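Local coordinates for protein prolyl-tRNA synthetase (Giardia lamblia ATCC 50803, PDB 3IAL) that probably attaches L-proline to tRNA(Pro) in an ATP-driven reaction, and holds the prolyl-adenylate intermediate in its active site, at residues A118-S123 with I145-T150; I151-T156 with R166-N171; A239-L244 with T269-S274. All coordinates share one frame; numbering follows the deposited sequence.

Contact 1. Residues A118-S123 with I145-T150; sequences ALRPTS and IHQTCT. With PR8 (5'-O-[(R)-hydroxy{[(2S)-pyrrolidin-2-ylcarbonyl]oxy}phosphoryl]adenosine), chain H.
Two planar groups meet here, the guanidinium of R120 and the amide of Q147. One face of the guanidinium is covered by C149, whose SG sits above the plane toward the rim, 3.6 Å from R120 CZ, while C149 CB approaches R120 NH2 to 3.3 Å. A thiol suits this place because it is compact, polarisable and does not compete for the N-H groups. Those point outward at the edge: T150 O lies near the plane and accepts from R120 NE at 3.0 Å, nearly along its own C=O axis, and a water lies in the plane beside NH1. The Q147 amide comes up obliquely and tip to tip, its plane turned 72° from the guanidinium.

The two tips do not bond directly. The water joins them, accepting from R120 NH1 at 3.0 Å and from Q147 NE2 at 3.1 Å, and donating to S123 OG at 2.8 Å. F79 supports both groups, its O bonding R120 NH1 and its N bonding Q147 OE1, and E172 takes both S123 OG and Q147 NE2. R120 starts with CG in the crowded position between N and carbonyl carbon (chi1 56°), then runs extended to NE, long enough to span the gap between backbones.

T122 turns the other way, and its OG1 accepts from the prolyl nitrogen of the adenylate at 2.8 Å. OG1 also bonds E124, consistent with the T-x-E motif of related class II synthetases, whose threonine and glutamate lie at the amino group of the substrate. Residues 118-123 thus carry the chain from the end of strand 111-119 to the start of helix 124-134, lying over strand 143-152, which itself runs between strands 75-76 and 167-177.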
loop_
_atom_site.group_PDB
_atom_site.type_symbol
_atom_site.label_atom_id
_atom_site.label_comp_id
_atom_site.label_asym_id
_atom_site.label_seq_id
_atom_site.Cartn_x
_atom_site.Cartn_y
_atom_site.Cartn_z
ATOM N N ALA B 118 -13.597 16.492 -9.209
ATOM C CA ALA B 118 -13.319 16.713 -7.797
ATOM C C ALA B 118 -12.282 15.705 -7.321
ATOM O O ALA B 118 -12.321 14.536 -7.702
ATOM C CB ALA B 118 -14.588 16.594 -6.977
ATOM N N LEU B 119 -11.339 16.158 -6.502
ATOM C CA LEU B 119 -10.492 15.230 -5.776
ATOM C C LEU B 119 -11.378 14.615 -4.690
ATOM O O LEU B 119 -12.059 15.343 -3.971
ATOM C CB LEU B 119 -9.301 15.946 -5.148
ATOM C CG LEU B 119 -8.373 16.727 -6.084
ATOM C CD1 LEU B 119 -7.176 17.224 -5.290
ATOM C CD2 LEU B 119 -7.922 15.879 -7.271
ATOM N N ARG B 120 -11.388 13.290 -4.596
ATOM C CA ARG B 120 -12.266 12.582 -3.661
ATOM C C ARG B 120 -12.149 13.070 -2.206
ATOM O O ARG B 120 -11.073 13.039 -1.628
ATOM C CB ARG B 120 -12.016 11.069 -3.720
ATOM C CG ARG B 120 -10.587 10.655 -3.461
ATOM C CD ARG B 120 -10.437 9.151 -3.583
ATOM N NE ARG B 120 -9.021 8.818 -3.609
ATOM C CZ ARG B 120 -8.474 7.813 -4.281
ATOM N NH1 ARG B 120 -9.201 6.972 -5.010
ATOM N NH2 ARG B 120 -7.163 7.667 -4.226
ATOM N N PRO B 121 -13.250 13.566 -1.629
ATOM C CA PRO B 121 -13.273 13.798 -0.177
ATOM C C PRO B 121 -13.631 12.536 0.600
ATOM O O PRO B 121 -13.380 12.436 1.798
ATOM C CB PRO B 121 -14.374 14.839 -0.019
ATOM C CG PRO B 121 -15.319 14.554 -1.134
ATOM C CD PRO B 121 -14.431 14.148 -2.294
ATOM N N THR B 122 -14.249 11.606 -0.112
ATOM C CA THR B 122 -14.668 10.307 0.382
ATOM C C THR B 122 -15.299 9.726 -0.882
ATOM O O THR B 122 -15.681 10.486 -1.783
ATOM C CB THR B 122 -15.677 10.400 1.560
ATOM O OG1 THR B 122 -16.085 9.079 1.945
ATOM C CG2 THR B 122 -16.894 11.241 1.168
ATOM N N SER B 123 -15.371 8.410 -0.999
ATOM C CA SER B 123 -15.588 7.828 -2.320
ATOM C C SER B 123 -16.973 7.238 -2.625
ATOM O O SER B 123 -17.152 6.630 -3.676
ATOM C CB SER B 123 -14.488 6.805 -2.616
ATOM O OG SER B 123 -13.212 7.372 -2.359
ATOM N N ILE B 145 -15.815 -4.417 -0.691
ATOM C CA ILE B 145 -14.512 -3.931 -1.099
ATOM C C ILE B 145 -13.945 -2.920 -0.109
ATOM O O ILE B 145 -14.627 -2.479 0.798
ATOM C CB ILE B 145 -14.545 -3.358 -2.542
ATOM C CG1 ILE B 145 -15.602 -2.259 -2.710
ATOM C CG2 ILE B 145 -14.817 -4.493 -3.561
ATOM C CD1 ILE B 145 -15.230 -0.916 -2.158
ATOM N N HIS B 146 -12.670 -2.591 -0.277
ATOM C CA HIS B 146 -12.046 -1.534 0.494
ATOM C C HIS B 146 -10.822 -1.046 -0.253
ATOM O O HIS B 146 -10.294 -1.760 -1.102
ATOM C CB HIS B 146 -11.655 -2.023 1.891
ATOM C CG HIS B 146 -10.546 -3.018 1.889
ATOM N ND1 HIS B 146 -9.227 -2.662 2.078
ATOM C CD2 HIS B 146 -10.553 -4.356 1.698
ATOM C CE1 HIS B 146 -8.472 -3.743 2.016
ATOM N NE2 HIS B 146 -9.248 -4.783 1.777
ATOM N N GLN B 147 -10.387 0.169 0.059
ATOM C CA GLN B 147 -9.181 0.729 -0.525
ATOM C C GLN B 147 -8.425 1.582 0.481
ATOM O O GLN B 147 -9.017 2.234 1.333
ATOM C CB GLN B 147 -9.498 1.552 -1.765
ATOM C CG GLN B 147 -10.323 2.801 -1.517
ATOM C CD GLN B 147 -10.613 3.543 -2.802
ATOM O OE1 GLN B 147 -10.315 3.046 -3.890
ATOM N NE2 GLN B 147 -11.208 4.736 -2.688
ATOM N N THR B 148 -7.106 1.546 0.366
ATOM C CA THR B 148 -6.213 2.353 1.171
ATOM C C THR B 148 -5.710 3.402 0.217
ATOM O O THR B 148 -5.173 3.072 -0.836
ATOM C CB THR B 148 -5.033 1.525 1.685
ATOM O OG1 THR B 148 -5.523 0.546 2.603
ATOM C CG2 THR B 148 -3.987 2.419 2.357
ATOM N N CYS B 149 -5.905 4.662 0.569
ATOM C CA CYS B 149 -5.591 5.757 -0.342
ATOM C C CYS B 149 -5.629 7.056 0.444
ATOM O O CYS B 149 -5.784 7.042 1.665
ATOM C CB CYS B 149 -6.604 5.811 -1.495
ATOM S SG CYS B 149 -8.305 6.286 -0.987
ATOM N N THR B 150 -5.502 8.177 -0.257
ATOM C CA THR B 150 -5.688 9.470 0.372
ATOM C C THR B 150 -6.974 10.097 -0.151
ATOM O O THR B 150 -7.391 9.834 -1.293
ATOM C CB THR B 150 -4.465 10.397 0.191
ATOM O OG1 THR B 150 -4.413 10.929 -1.140
ATOM C CG2 THR B 150 -3.183 9.644 0.497
HETATM C C PR8 H . -16.591 8.229 6.270
HETATM N N PR8 H . -16.830 7.368 4.025
HETATM O O PR8 H . -15.977 9.146 5.719
HETATM P P PR8 H . -16.107 9.269 8.475
HETATM N N1 PR8 H . -7.865 14.360 9.195
HETATM C C2 PR8 H . -7.566 13.122 9.570
HETATM N N3 PR8 H . -8.492 12.165 9.664
HETATM C C4 PR8 H . -9.771 12.414 9.385
HETATM C C5 PR8 H . -10.124 13.703 8.999
HETATM C C6 PR8 H . -9.140 14.683 8.903
HETATM N N6 PR8 H . -9.460 15.921 8.525
HETATM N N7 PR8 H . -11.432 13.707 8.778
HETATM C C8 PR8 H . -11.892 12.476 9.015
HETATM N N9 PR8 H . -10.884 11.680 9.395
HETATM C CA PR8 H . -17.142 7.075 5.435
HETATM C CB PR8 H . -16.396 5.802 5.798
HETATM C CD PR8 H . -16.210 6.176 3.458
HETATM C CG PR8 H . -15.416 5.596 4.635
HETATM C "C1'" PR8 H . -11.027 10.231 9.749
HETATM O O10 PR8 H . -16.862 8.142 7.600
HETATM O O1P PR8 H . -16.677 10.629 8.299
HETATM C "C2'" PR8 H . -11.822 10.015 11.059
HETATM O "O2'" PR8 H . -11.222 8.962 11.829
HETATM O O2P PR8 H . -16.264 8.784 9.999
HETATM C "C3'" PR8 H . -13.156 9.508 10.562
HETATM O "O3'" PR8 H . -13.804 8.737 11.576
HETATM C "C4'" PR8 H . -12.628 8.603 9.464
HETATM O "O4'" PR8 H . -11.792 9.520 8.723
HETATM C "C5'" PR8 H . -13.792 8.077 8.652
HETATM O "O5'" PR8 H . -14.542 9.152 8.122
HETATM O O HOH W 1 -12.151 6.710 -4.821
#

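Contact 2. Residues I151-T156 with R166-N171; sequences IFRHET and REIHWN. With PR8 (5'-O-[(R)-hydroxy{[(2S)-pyrrolidin-2-ylcarbonyl]oxy}phosphoryl]adenosine), chain H.
Main-chain hydrogen bonds join the two segments as an antiparallel pair. I151 and I168 form a hydrogen-bonded pair, I151 N donating to I168 O and I168 N to I151 O, each at 2.9 Å; R153 N donates to R166 O at 2.8 Å. F152 and E167 make the intervening non-hydrogen-bonded pair.

Apolar packing fills the face bearing I151 and I168. I151 CD1 stands over one face of the W170 indole, 3.4 Å from the centroid of the six-membered ring, and I151 CG2 lies 3.3 Å from W170 NE1. The branched side chain suits the place, since its two arms reach different parts of one ring. I168 crosses I151 obliquely and sends CD1 against the aliphatic R153 CG at 3.4 Å, while its CG2 touches the adenine. W170 in turn presents its ring edge to the acyl oxygen of the adenylate.

The F-R-H-E sequence opening at F152 and the antiparallel strands around the loop are class II motif 2. R153 is its arginine: bent at chi2 (-88°), it brings NH1 near adenine N7, while P121 O accepts from NE.

Beyond the last strand pair, R166, bent at chi3 (76°), runs beside H154; NH2 donates to H154 ND1 at 2.9 Å, consistent with an unprotonated ND1, and NE makes a weak bond to H154 O. Within the pairing, on the face bearing F152 and E167, the carboxylate of the extended glutamate packs along the phenyl ring, E167 CD 3.4 Å from F152 CE1. E167 OE2 is bonded to T150 OG1 and to T81 OG1 of the second subunit.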
loop_
_atom_site.group_PDB
_atom_site.type_symbol
_atom_site.label_atom_id
_atom_site.label_comp_id
_atom_site.label_asym_id
_atom_site.label_seq_id
_atom_site.Cartn_x
_atom_site.Cartn_y
_atom_site.Cartn_z
ATOM N N ILE B 151 -7.619 10.874 0.719
ATOM C CA ILE B 151 -8.770 11.701 0.364
ATOM C C ILE B 151 -8.390 13.156 0.628
ATOM O O ILE B 151 -7.335 13.424 1.227
ATOM C CB ILE B 151 -10.038 11.314 1.161
ATOM C CG1 ILE B 151 -9.747 11.245 2.668
ATOM C CG2 ILE B 151 -10.598 9.979 0.653
ATOM C CD1 ILE B 151 -11.009 11.365 3.544
ATOM N N PHE B 152 -9.240 14.085 0.186
ATOM C CA PHE B 152 -8.913 15.517 0.194
ATOM C C PHE B 152 -10.052 16.369 0.769
ATOM O O PHE B 152 -11.190 16.262 0.324
ATOM C CB PHE B 152 -8.576 15.983 -1.229
ATOM C CG PHE B 152 -7.398 15.262 -1.841
ATOM C CD1 PHE B 152 -6.124 15.821 -1.795
ATOM C CD2 PHE B 152 -7.563 14.033 -2.458
ATOM C CE1 PHE B 152 -5.038 15.165 -2.354
ATOM C CE2 PHE B 152 -6.472 13.357 -3.026
ATOM C CZ PHE B 152 -5.212 13.923 -2.972
ATOM N N ARG B 153 -9.735 17.206 1.759
ATOM C CA ARG B 153 -10.718 18.070 2.416
ATOM C C ARG B 153 -10.193 19.500 2.487
ATOM O O ARG B 153 -9.322 19.806 3.303
ATOM C CB ARG B 153 -11.008 17.578 3.840
ATOM C CG ARG B 153 -11.441 16.129 3.965
ATOM C CD ARG B 153 -12.922 15.955 3.833
ATOM N NE ARG B 153 -13.302 14.541 3.860
ATOM C CZ ARG B 153 -13.764 13.869 4.916
ATOM N NH1 ARG B 153 -13.932 14.452 6.097
ATOM N NH2 ARG B 153 -14.074 12.583 4.781
ATOM N N HIS B 154 -10.736 20.377 1.649
ATOM C CA HIS B 154 -10.265 21.761 1.551
ATOM C C HIS B 154 -10.531 22.626 2.780
ATOM O O HIS B 154 -9.674 23.421 3.159
ATOM C CB HIS B 154 -10.880 22.463 0.338
ATOM C CG HIS B 154 -10.777 23.952 0.396
ATOM N ND1 HIS B 154 -9.588 24.623 0.208
ATOM C CD2 HIS B 154 -11.711 24.903 0.635
ATOM C CE1 HIS B 154 -9.794 25.922 0.327
ATOM N NE2 HIS B 154 -11.076 26.119 0.579
ATOM N N GLU B 155 -11.712 22.504 3.380
ATOM C CA GLU B 155 -12.134 23.464 4.406
ATOM C C GLU B 155 -11.489 23.205 5.770
ATOM O O GLU B 155 -11.631 24.017 6.688
ATOM C CB GLU B 155 -13.665 23.508 4.541
ATOM C CG GLU B 155 -14.177 24.772 5.255
ATOM C CD GLU B 155 -15.674 24.988 5.114
ATOM O OE1 GLU B 155 -16.456 24.204 5.696
ATOM O OE2 GLU B 155 -16.069 25.960 4.436
ATOM N N THR B 156 -10.772 22.093 5.905
ATOM C CA THR B 156 -10.101 21.789 7.160
ATOM C C THR B 156 -9.240 22.970 7.604
ATOM O O THR B 156 -8.375 23.450 6.862
ATOM C CB THR B 156 -9.247 20.526 7.067
ATOM O OG1 THR B 156 -10.099 19.412 6.793
ATOM C CG2 THR B 156 -8.511 20.285 8.384
ATOM N N ARG B 166 -5.475 18.284 5.324
ATOM C CA ARG B 166 -6.252 18.530 4.114
ATOM C C ARG B 166 -6.075 17.412 3.084
ATOM O O ARG B 166 -6.961 17.206 2.259
ATOM C CB ARG B 166 -5.924 19.898 3.529
ATOM C CG ARG B 166 -6.517 21.038 4.362
ATOM C CD ARG B 166 -6.024 22.396 3.921
ATOM N NE ARG B 166 -6.656 22.857 2.693
ATOM C CZ ARG B 166 -6.071 23.621 1.761
ATOM N NH1 ARG B 166 -4.799 24.005 1.860
ATOM N NH2 ARG B 166 -6.763 23.986 0.697
ATOM N N GLU B 167 -4.945 16.707 3.131
ATOM C CA GLU B 167 -4.820 15.403 2.464
ATOM C C GLU B 167 -4.667 14.324 3.525
ATOM O O GLU B 167 -3.733 14.339 4.310
ATOM C CB GLU B 167 -3.650 15.359 1.479
ATOM C CG GLU B 167 -3.393 13.963 0.927
ATOM C CD GLU B 167 -2.573 13.952 -0.355
ATOM O OE1 GLU B 167 -1.978 14.989 -0.701
ATOM O OE2 GLU B 167 -2.529 12.893 -1.021
ATOM N N ILE B 168 -5.593 13.375 3.520
ATOM C CA ILE B 168 -5.731 12.421 4.596
ATOM C C ILE B 168 -5.510 11.002 4.086
ATOM O O ILE B 168 -6.265 10.516 3.250
ATOM C CB ILE B 168 -7.144 12.505 5.207
ATOM C CG1 ILE B 168 -7.534 13.961 5.496
ATOM C CG2 ILE B 168 -7.234 11.641 6.484
ATOM C CD1 ILE B 168 -9.046 14.187 5.474
ATOM N N HIS B 169 -4.490 10.330 4.618
ATOM C CA HIS B 169 -4.250 8.929 4.300
ATOM C C HIS B 169 -5.251 8.106 5.102
ATOM O O HIS B 169 -5.447 8.346 6.304
ATOM C CB HIS B 169 -2.806 8.551 4.632
ATOM C CG HIS B 169 -2.376 7.236 4.068
ATOM N ND1 HIS B 169 -2.257 6.097 4.841
ATOM C CD2 HIS B 169 -2.042 6.875 2.806
ATOM C CE1 HIS B 169 -1.871 5.092 4.075
ATOM N NE2 HIS B 169 -1.734 5.535 2.837
ATOM N N TRP B 170 -5.923 7.168 4.442
ATOM C CA TRP B 170 -6.961 6.398 5.115
ATOM C C TRP B 170 -7.269 5.081 4.430
ATOM O O TRP B 170 -6.745 4.799 3.360
ATOM C CB TRP B 170 -8.230 7.259 5.282
ATOM C CG TRP B 170 -9.268 7.253 4.163
ATOM C CD1 TRP B 170 -9.111 6.857 2.865
ATOM C CD2 TRP B 170 -10.613 7.736 4.271
ATOM N NE1 TRP B 170 -10.282 7.035 2.173
ATOM C CE2 TRP B 170 -11.217 7.580 3.013
ATOM C CE3 TRP B 170 -11.365 8.284 5.318
ATOM C CZ2 TRP B 170 -12.543 7.931 2.775
ATOM C CZ3 TRP B 170 -12.685 8.630 5.083
ATOM C CH2 TRP B 170 -13.258 8.451 3.820
ATOM N N ASN B 171 -8.128 4.288 5.064
ATOM C CA ASN B 171 -8.760 3.152 4.415
ATOM C C ASN B 171 -10.268 3.286 4.541
ATOM O O ASN B 171 -10.784 3.615 5.621
ATOM C CB ASN B 171 -8.258 1.835 5.012
ATOM C CG ASN B 171 -8.960 0.604 4.427
ATOM O OD1 ASN B 171 -10.110 0.330 4.751
ATOM N ND2 ASN B 171 -8.249 -0.155 3.594
HETATM C C PR8 H . -16.591 8.229 6.270
HETATM N N PR8 H . -16.830 7.368 4.025
HETATM O O PR8 H . -15.977 9.146 5.719
HETATM P P PR8 H . -16.107 9.269 8.475
HETATM N N1 PR8 H . -7.865 14.360 9.195
HETATM C C2 PR8 H . -7.566 13.122 9.570
HETATM N N3 PR8 H . -8.492 12.165 9.664
HETATM C C4 PR8 H . -9.771 12.414 9.385
HETATM C C5 PR8 H . -10.124 13.703 8.999
HETATM C C6 PR8 H . -9.140 14.683 8.903
HETATM N N6 PR8 H . -9.460 15.921 8.525
HETATM N N7 PR8 H . -11.432 13.707 8.778
HETATM C C8 PR8 H . -11.892 12.476 9.015
HETATM N N9 PR8 H . -10.884 11.680 9.395
HETATM C CA PR8 H . -17.142 7.075 5.435
HETATM C CB PR8 H . -16.396 5.802 5.798
HETATM C CD PR8 H . -16.210 6.176 3.458
HETATM C CG PR8 H . -15.416 5.596 4.635
HETATM C "C1'" PR8 H . -11.027 10.231 9.749
HETATM O O10 PR8 H . -16.862 8.142 7.600
HETATM O O1P PR8 H . -16.677 10.629 8.299
HETATM C "C2'" PR8 H . -11.822 10.015 11.059
HETATM O "O2'" PR8 H . -11.222 8.962 11.829
HETATM O O2P PR8 H . -16.264 8.784 9.999
HETATM C "C3'" PR8 H . -13.156 9.508 10.562
HETATM O "O3'" PR8 H . -13.804 8.737 11.576
HETATM C "C4'" PR8 H . -12.628 8.603 9.464
HETATM O "O4'" PR8 H . -11.792 9.520 8.723
HETATM C "C5'" PR8 H . -13.792 8.077 8.652
HETATM O "O5'" PR8 H . -14.542 9.152 8.122
#

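Contact 3. Residues A239-L244 with T269-S274; sequences AGIHNL and TCAGIS. With PR8 (5'-O-[(R)-hydroxy{[(2S)-pyrrolidin-2-ylcarbonyl]oxy}phosphoryl]adenosine), chain H.
H242 leaves its strand on the face bearing C270 and reaches across to the adenylate. Its CB rests 4.0 Å from C270 SG, and the sulfur lies obliquely to the ring, 4.9 Å from its centroid; CG stands anti to the carbonyl carbon (chi1 -45°). On one flank of the ring CD2 approaches PR8 O10 at 3.5 Å; on the other ND1 bonds S223, and CE1 lies 4.0 Å from PR8 O2P. At the tip NE2 donates to O10, the oxygen bridging acyl group and phosphate, at 2.8 Å, and weakly to O2P. An imidazole suits this role, one nitrogen being held from behind while the other meets the substrate.

Four backbone bonds, two at G240-G272 and two at H242-C270, hold the antiparallel strands together. Both glycines lie beneath the ligand, and their bare CA positions let the phosphate and ribose settle close: G240 CA is 3.2 Å from O2P. The small C270 thiol touches the proline ring, with SG 3.9 Å from PR8 CA. S274 OG donates to adenine N3 at 2.9 Å.

On the face bearing I241 and A271, I241 CG1 meets A271 CB, and helix 180-201 packs there through W191 and Y190. Strand 263-274 lies between strands 167-177 and 235-245, and ends in S274, whose OG caps R276 N at the start of helix 276-285, the strand-helix arrangement of class II motif 3.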
loop_
_atom_site.group_PDB
_atom_site.type_symbol
_atom_site.label_atom_id
_atom_site.label_comp_id
_atom_site.label_asym_id
_atom_site.label_seq_id
_atom_site.Cartn_x
_atom_site.Cartn_y
_atom_site.Cartn_z
ATOM N N ALA B 239 -12.829 6.150 14.392
ATOM C CA ALA B 239 -13.462 5.247 13.440
ATOM C C ALA B 239 -14.837 5.792 13.118
ATOM O O ALA B 239 -15.500 6.351 13.986
ATOM C CB ALA B 239 -13.574 3.847 14.009
ATOM N N GLY B 240 -15.247 5.636 11.865
ATOM C CA GLY B 240 -16.606 5.943 11.445
ATOM C C GLY B 240 -17.175 4.758 10.707
ATOM O O GLY B 240 -16.617 4.328 9.695
ATOM N N ILE B 241 -18.274 4.221 11.224
ATOM C CA ILE B 241 -18.879 3.001 10.704
ATOM C C ILE B 241 -20.372 3.269 10.466
ATOM O O ILE B 241 -21.114 3.546 11.406
ATOM C CB ILE B 241 -18.640 1.833 11.702
ATOM C CG1 ILE B 241 -17.176 1.397 11.640
ATOM C CG2 ILE B 241 -19.555 0.652 11.423
ATOM C CD1 ILE B 241 -16.749 0.419 12.728
ATOM N N HIS B 242 -20.806 3.187 9.210
ATOM C CA HIS B 242 -22.114 3.716 8.805
ATOM C C HIS B 242 -23.023 2.732 8.084
ATOM O O HIS B 242 -22.581 1.957 7.239
ATOM C CB HIS B 242 -21.898 4.934 7.914
ATOM C CG HIS B 242 -20.864 5.876 8.443
ATOM N ND1 HIS B 242 -21.142 6.808 9.415
ATOM C CD2 HIS B 242 -19.545 6.000 8.169
ATOM C CE1 HIS B 242 -20.043 7.475 9.709
ATOM N NE2 HIS B 242 -19.058 7.006 8.967
ATOM N N ASN B 243 -24.306 2.792 8.426
ATOM C CA ASN B 243 -25.354 2.085 7.703
ATOM C C ASN B 243 -26.040 3.131 6.833
ATOM O O ASN B 243 -26.709 4.024 7.342
ATOM C CB ASN B 243 -26.343 1.433 8.678
ATOM C CG ASN B 243 -27.301 0.456 7.987
ATOM O OD1 ASN B 243 -27.654 0.633 6.822
ATOM N ND2 ASN B 243 -27.723 -0.574 8.712
ATOM N N LEU B 244 -25.832 3.035 5.524
ATOM C CA LEU B 244 -26.336 4.030 4.581
ATOM C C LEU B 244 -27.753 3.714 4.090
ATOM O O LEU B 244 -28.347 4.498 3.339
ATOM C CB LEU B 244 -25.376 4.142 3.396
ATOM C CG LEU B 244 -23.938 4.512 3.768
ATOM C CD1 LEU B 244 -23.105 4.663 2.500
ATOM C CD2 LEU B 244 -23.902 5.801 4.593
ATOM N N THR B 269 -23.292 -0.251 3.321
ATOM C CA THR B 269 -22.561 0.105 4.529
ATOM C C THR B 269 -21.145 0.578 4.177
ATOM O O THR B 269 -20.630 0.293 3.088
ATOM C CB THR B 269 -22.500 -1.071 5.541
ATOM O OG1 THR B 269 -21.692 -2.140 5.022
ATOM C CG2 THR B 269 -23.912 -1.600 5.847
ATOM N N CYS B 270 -20.526 1.323 5.090
ATOM C CA CYS B 270 -19.116 1.690 4.935
ATOM C C CYS B 270 -18.419 1.919 6.257
ATOM O O CYS B 270 -19.054 2.123 7.281
ATOM C CB CYS B 270 -18.946 2.909 4.035
ATOM S SG CYS B 270 -19.794 4.384 4.558
ATOM N N ALA B 271 -17.096 1.849 6.218
ATOM C CA ALA B 271 -16.275 2.004 7.406
ATOM C C ALA B 271 -14.995 2.711 7.029
ATOM O O ALA B 271 -14.405 2.413 5.993
ATOM C CB ALA B 271 -15.967 0.652 8.038
ATOM N N GLY B 272 -14.570 3.640 7.878
ATOM C CA GLY B 272 -13.385 4.444 7.606
ATOM C C GLY B 272 -12.487 4.598 8.817
ATOM O O GLY B 272 -12.961 4.869 9.923
ATOM N N ILE B 273 -11.194 4.395 8.597
ATOM C CA ILE B 273 -10.146 4.750 9.556
ATOM C C ILE B 273 -9.028 5.499 8.825
ATOM O O ILE B 273 -8.722 5.213 7.669
ATOM C CB ILE B 273 -9.560 3.528 10.306
ATOM C CG1 ILE B 273 -8.987 2.487 9.336
ATOM C CG2 ILE B 273 -10.611 2.909 11.200
ATOM C CD1 ILE B 273 -7.969 1.529 9.989
ATOM N N SER B 274 -8.439 6.473 9.506
ATOM C CA SER B 274 -7.435 7.325 8.918
ATOM C C SER B 274 -6.169 7.339 9.786
ATOM O O SER B 274 -6.004 6.497 10.676
ATOM C CB SER B 274 -8.000 8.735 8.794
ATOM O OG SER B 274 -8.001 9.384 10.059
HETATM C C PR8 H . -16.591 8.229 6.270
HETATM N N PR8 H . -16.830 7.368 4.025
HETATM O O PR8 H . -15.977 9.146 5.719
HETATM P P PR8 H . -16.107 9.269 8.475
HETATM N N1 PR8 H . -7.865 14.360 9.195
HETATM C C2 PR8 H . -7.566 13.122 9.570
HETATM N N3 PR8 H . -8.492 12.165 9.664
HETATM C C4 PR8 H . -9.771 12.414 9.385
HETATM C C5 PR8 H . -10.124 13.703 8.999
HETATM C C6 PR8 H . -9.140 14.683 8.903
HETATM N N6 PR8 H . -9.460 15.921 8.525
HETATM N N7 PR8 H . -11.432 13.707 8.778
HETATM C C8 PR8 H . -11.892 12.476 9.015
HETATM N N9 PR8 H . -10.884 11.680 9.395
HETATM C CA PR8 H . -17.142 7.075 5.435
HETATM C CB PR8 H . -16.396 5.802 5.798
HETATM C CD PR8 H . -16.210 6.176 3.458
HETATM C CG PR8 H . -15.416 5.596 4.635
HETATM C "C1'" PR8 H . -11.027 10.231 9.749
HETATM O O10 PR8 H . -16.862 8.142 7.600
HETATM O O1P PR8 H . -16.677 10.629 8.299
HETATM C "C2'" PR8 H . -11.822 10.015 11.059
HETATM O "O2'" PR8 H . -11.222 8.962 11.829
HETATM O O2P PR8 H . -16.264 8.784 9.999
HETATM C "C3'" PR8 H . -13.156 9.508 10.562
HETATM O "O3'" PR8 H . -13.804 8.737 11.576
HETATM C "C4'" PR8 H . -12.628 8.603 9.464
HETATM O "O4'" PR8 H . -11.792 9.520 8.723
HETATM C "C5'" PR8 H . -13.792 8.077 8.652
HETATM O "O5'" PR8 H . -14.542 9.152 8.122
#

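All three contacts are largely buried and border the same adenylate, but their chemistry differs. Contact 1 is a small, water-mediated junction between a loop and side chains on a strand, plus one of its carbonyls; contacts 2 and 3 are strand pairings held mainly by backbone bonds. Contacts 1 and 2 share strand 143-152, join directly where R120 O meets F152 N, and both touch the second subunit. Contact 3 is reached by no other chain, and meets contact 2 where N171 N meets I273 O, since strands 167-177 and 263-274 are neighbours. Contact 1 serves the prolyl nitrogen, contact 2 chiefly the adenine, and contact 3 spans the ligand from proline to adenine.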